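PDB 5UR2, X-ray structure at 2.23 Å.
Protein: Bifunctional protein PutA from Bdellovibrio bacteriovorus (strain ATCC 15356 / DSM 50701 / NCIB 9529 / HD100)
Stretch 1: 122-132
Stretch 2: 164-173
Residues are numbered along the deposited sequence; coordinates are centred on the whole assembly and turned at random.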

# COMPACT_ATOMS: atom_id res chain seq x y z
N SER B 122 -51.88 14.87 22.27
CA SER B 122 -52.08 14.85 23.71
C SER B 122 -53.21 13.88 24.02
O SER B 122 -54.04 13.58 23.15
CB SER B 122 -52.44 16.25 24.23
OG SER B 122 -53.68 16.68 23.70
N PRO B 123 -53.29 13.40 25.26
CA PRO B 123 -54.44 12.56 25.63
C PRO B 123 -55.77 13.23 25.38
O PRO B 123 -56.71 12.57 24.94
CB PRO B 123 -54.19 12.27 27.11
CG PRO B 123 -52.70 12.31 27.23
CD PRO B 123 -52.25 13.40 26.30
N ASP B 124 -55.86 14.54 25.62
CA ASP B 124 -57.10 15.27 25.36
C ASP B 124 -57.47 15.21 23.88
O ASP B 124 -58.63 14.96 23.53
CB ASP B 124 -56.97 16.72 25.83
CG ASP B 124 -57.30 16.88 27.30
OD1 ASP B 124 -58.41 17.38 27.61
OD2 ASP B 124 -56.47 16.48 28.15
N GLU B 125 -56.48 15.44 23.00
CA GLU B 125 -56.77 15.39 21.57
C GLU B 125 -57.12 13.97 21.13
O GLU B 125 -57.98 13.80 20.25
CB GLU B 125 -55.58 15.95 20.78
N ALA B 126 -56.52 12.95 21.76
CA ALA B 126 -56.71 11.56 21.34
C ALA B 126 -58.06 10.99 21.78
O ALA B 126 -58.58 10.07 21.13
CB ALA B 126 -55.60 10.67 21.89
N LEU B 127 -58.62 11.50 22.87
CA LEU B 127 -59.82 10.92 23.46
C LEU B 127 -60.97 10.73 22.48
O LEU B 127 -61.53 9.62 22.43
CB LEU B 127 -60.25 11.77 24.66
CG LEU B 127 -61.50 11.21 25.33
CD1 LEU B 127 -61.27 9.79 25.89
CD2 LEU B 127 -62.00 12.16 26.41
N PRO B 128 -61.38 11.73 21.69
CA PRO B 128 -62.48 11.47 20.75
C PRO B 128 -62.15 10.41 19.71
O PRO B 128 -63.05 9.68 19.28
CB PRO B 128 -62.72 12.84 20.10
CG PRO B 128 -61.44 13.58 20.28
CD PRO B 128 -60.90 13.12 21.60
N VAL B 129 -60.88 10.27 19.33
CA VAL B 129 -60.51 9.22 18.39
C VAL B 129 -60.72 7.85 19.02
O VAL B 129 -61.22 6.93 18.36
CB VAL B 129 -59.06 9.43 17.92
CG1 VAL B 129 -58.58 8.27 17.07
CG2 VAL B 129 -58.96 10.72 17.15
N LEU B 130 -60.34 7.69 20.29
CA LEU B 130 -60.54 6.43 21.00
C LEU B 130 -62.02 6.09 21.12
O LEU B 130 -62.42 4.92 20.99
CB LEU B 130 -59.92 6.52 22.40
CG LEU B 130 -58.45 6.91 22.54
CD1 LEU B 130 -58.06 6.85 24.01
CD2 LEU B 130 -57.54 6.04 21.69
N LYS B 131 -62.86 7.10 21.41
CA LYS B 131 -64.28 6.84 21.57
C LYS B 131 -64.93 6.52 20.23
O LYS B 131 -65.84 5.69 20.16
CB LYS B 131 -64.96 8.03 22.25
CG LYS B 131 -64.71 8.10 23.76
CD LYS B 131 -65.12 9.46 24.30
CE LYS B 131 -65.64 9.37 25.73
NZ LYS B 131 -65.81 10.71 26.36
N LYS B 132 -64.47 7.18 19.16
CA LYS B 132 -64.97 6.85 17.83
C LYS B 132 -64.60 5.43 17.44
O LYS B 132 -65.42 4.70 16.87
CB LYS B 132 -64.42 7.85 16.81
CG LYS B 132 -64.73 7.51 15.36
CD LYS B 132 -64.70 8.75 14.49
CE LYS B 132 -63.75 8.60 13.32
NZ LYS B 132 -63.96 9.69 12.33
N GLU B 164 -50.66 10.59 35.16
CA GLU B 164 -51.78 11.45 34.79
C GLU B 164 -52.66 10.79 33.74
O GLU B 164 -53.89 10.89 33.82
CB GLU B 164 -51.27 12.80 34.27
CG GLU B 164 -50.69 13.70 35.34
CD GLU B 164 -49.71 14.72 34.76
OE1 GLU B 164 -49.65 14.83 33.51
OE2 GLU B 164 -49.01 15.40 35.55
N LEU B 165 -52.06 10.11 32.76
CA LEU B 165 -52.84 9.45 31.72
C LEU B 165 -53.78 8.41 32.31
O LEU B 165 -54.97 8.38 31.99
CB LEU B 165 -51.94 8.80 30.67
CG LEU B 165 -52.70 7.96 29.63
CD1 LEU B 165 -53.60 8.82 28.77
CD2 LEU B 165 -51.75 7.17 28.74
N VAL B 166 -53.25 7.55 33.19
CA VAL B 166 -54.06 6.46 33.74
C VAL B 166 -55.21 7.01 34.57
O VAL B 166 -56.35 6.57 34.45
CB VAL B 166 -53.18 5.50 34.56
CG1 VAL B 166 -54.04 4.54 35.36
CG2 VAL B 166 -52.24 4.75 33.65
N THR B 167 -54.93 8.00 35.43
CA THR B 167 -55.98 8.56 36.28
C THR B 167 -57.06 9.21 35.42
O THR B 167 -58.26 8.98 35.61
CB THR B 167 -55.39 9.56 37.28
OG1 THR B 167 -54.46 8.89 38.14
CG2 THR B 167 -56.49 10.19 38.14
N TRP B 168 -56.64 10.01 34.44
CA TRP B 168 -57.58 10.79 33.64
C TRP B 168 -58.40 9.91 32.69
O TRP B 168 -59.61 10.15 32.51
CB TRP B 168 -56.80 11.86 32.89
CG TRP B 168 -57.55 12.58 31.88
CD1 TRP B 168 -58.33 13.68 32.06
CD2 TRP B 168 -57.60 12.28 30.48
NE1 TRP B 168 -58.87 14.09 30.86
CE2 TRP B 168 -58.43 13.24 29.88
CE3 TRP B 168 -57.01 11.29 29.68
CZ2 TRP B 168 -58.71 13.24 28.51
CZ3 TRP B 168 -57.28 11.29 28.33
CH2 TRP B 168 -58.13 12.25 27.75
N LEU B 169 -57.78 8.91 32.05
CA LEU B 169 -58.53 8.03 31.15
C LEU B 169 -59.50 7.13 31.91
O LEU B 169 -60.63 6.91 31.47
CB LEU B 169 -57.59 7.20 30.28
CG LEU B 169 -57.61 7.51 28.79
CD1 LEU B 169 -56.77 6.51 28.01
CD2 LEU B 169 -59.05 7.50 28.30
N ALA B 170 -59.05 6.57 33.04
CA ALA B 170 -59.98 5.79 33.86
C ALA B 170 -61.17 6.64 34.29
O ALA B 170 -62.32 6.18 34.24
CB ALA B 170 -59.26 5.22 35.09
N LYS B 171 -60.92 7.90 34.66
CA LYS B 171 -61.99 8.79 35.09
C LYS B 171 -63.00 9.03 33.98
O LYS B 171 -64.21 8.95 34.20
CB LYS B 171 -61.41 10.11 35.60
CG LYS B 171 -62.48 11.13 36.07
CD LYS B 171 -63.38 10.57 37.18
CE LYS B 171 -62.60 10.21 38.44
NZ LYS B 171 -63.46 9.52 39.45
N ASP B 172 -62.53 9.33 32.77
CA ASP B 172 -63.46 9.54 31.67
C ASP B 172 -64.21 8.26 31.32
O ASP B 172 -65.40 8.30 30.98
CB ASP B 172 -62.73 10.11 30.45
CG ASP B 172 -63.68 10.71 29.42
OD1 ASP B 172 -64.08 11.88 29.62
OD2 ASP B 172 -64.01 10.03 28.43
N ALA B 173 -63.54 7.11 31.40
CA ALA B 173 -64.19 5.85 31.03
C ALA B 173 -65.30 5.44 32.00
O ALA B 173 -66.09 4.55 31.66
CB ALA B 173 -63.15 4.74 30.92

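Two helices of one chain, 123-132 and 164-173, run in broadly the same direction, their N-to-C axes inclined at 38° and approaching to 11.6 Å. The backbones lie closer near the start of the contact, where the CA atoms of Pro123 and Leu165 are 7.0 Å apart, than farther along, where the CA atoms of Lys131 and Ala173 are 9.5 Å apart. Ser122 caps the first helix: its OG accepts a hydrogen bond from Glu125 N at 3.1 Å, and its carbonyl O receives Ala126 N at 2.9 Å. The next turn is held by a weak bond from Leu127 N to Pro123 O (3.0 Å). The helix is then kinked where the N atoms of Pro128 and Val129 make no bond to the preceding turn; proline, its nitrogen closed into the ring, has no amide hydrogen to give. Regular bonding resumes with Leu130 N to Ala126 O at 3.1 Å. The second helix keeps an unbroken series of such bonds from Trp168 N to Ala173 N.

Trp168 gives the largest area to the contact. Its CA-to-CB bond points toward the first helix, and with chi1 at 170° (t) the six-membered ring reaches the opening turn there. Pro123 CB packs 3.5 Å from Trp168 CZ3, while Pro123 O lies 3.2 Å from Trp168 CH2, so the indole meets backbone as well as side chain. Leu127 CB, one turn on, is 3.8 Å from the same Trp168 CH2. Pro123 O and Leu127 CB both approach the ring obliquely. Pro123 also touches the second helix a turn earlier, its CB 3.9 Å from Leu165 CD1; the Leu165 CA-to-CB bond points sideways, but the end of the side chain comes nearer.

Leu127 (chi1 t, chi2 p) carries the contact from Trp168 to its neighbour Leu169 and on to Asp172, one turn further along the second helix. Leu127 CD1 lies 4.0 Å from Leu169 CD2, and both methyls flank the carboxylate, Leu127 CD2 at 3.6 Å and Leu127 CD1 at 3.7 Å from Asp172 OD2. Leu130 extends the apolar packing more loosely, with its CD1 4.2 Å from Leu169 CD1.

Charge pairing follows at Lys131, where NZ donates a hydrogen bond to Asp172 OD2 at 2.8 Å as part of a salt bridge. Both CA-to-CB bonds point toward the opposite helix, and the long lysine chain, with chi3 off its wells at 148°, spans the wider backbone separation here. Asp172 OD2 is also hydrogen-bonded elsewhere in the structure.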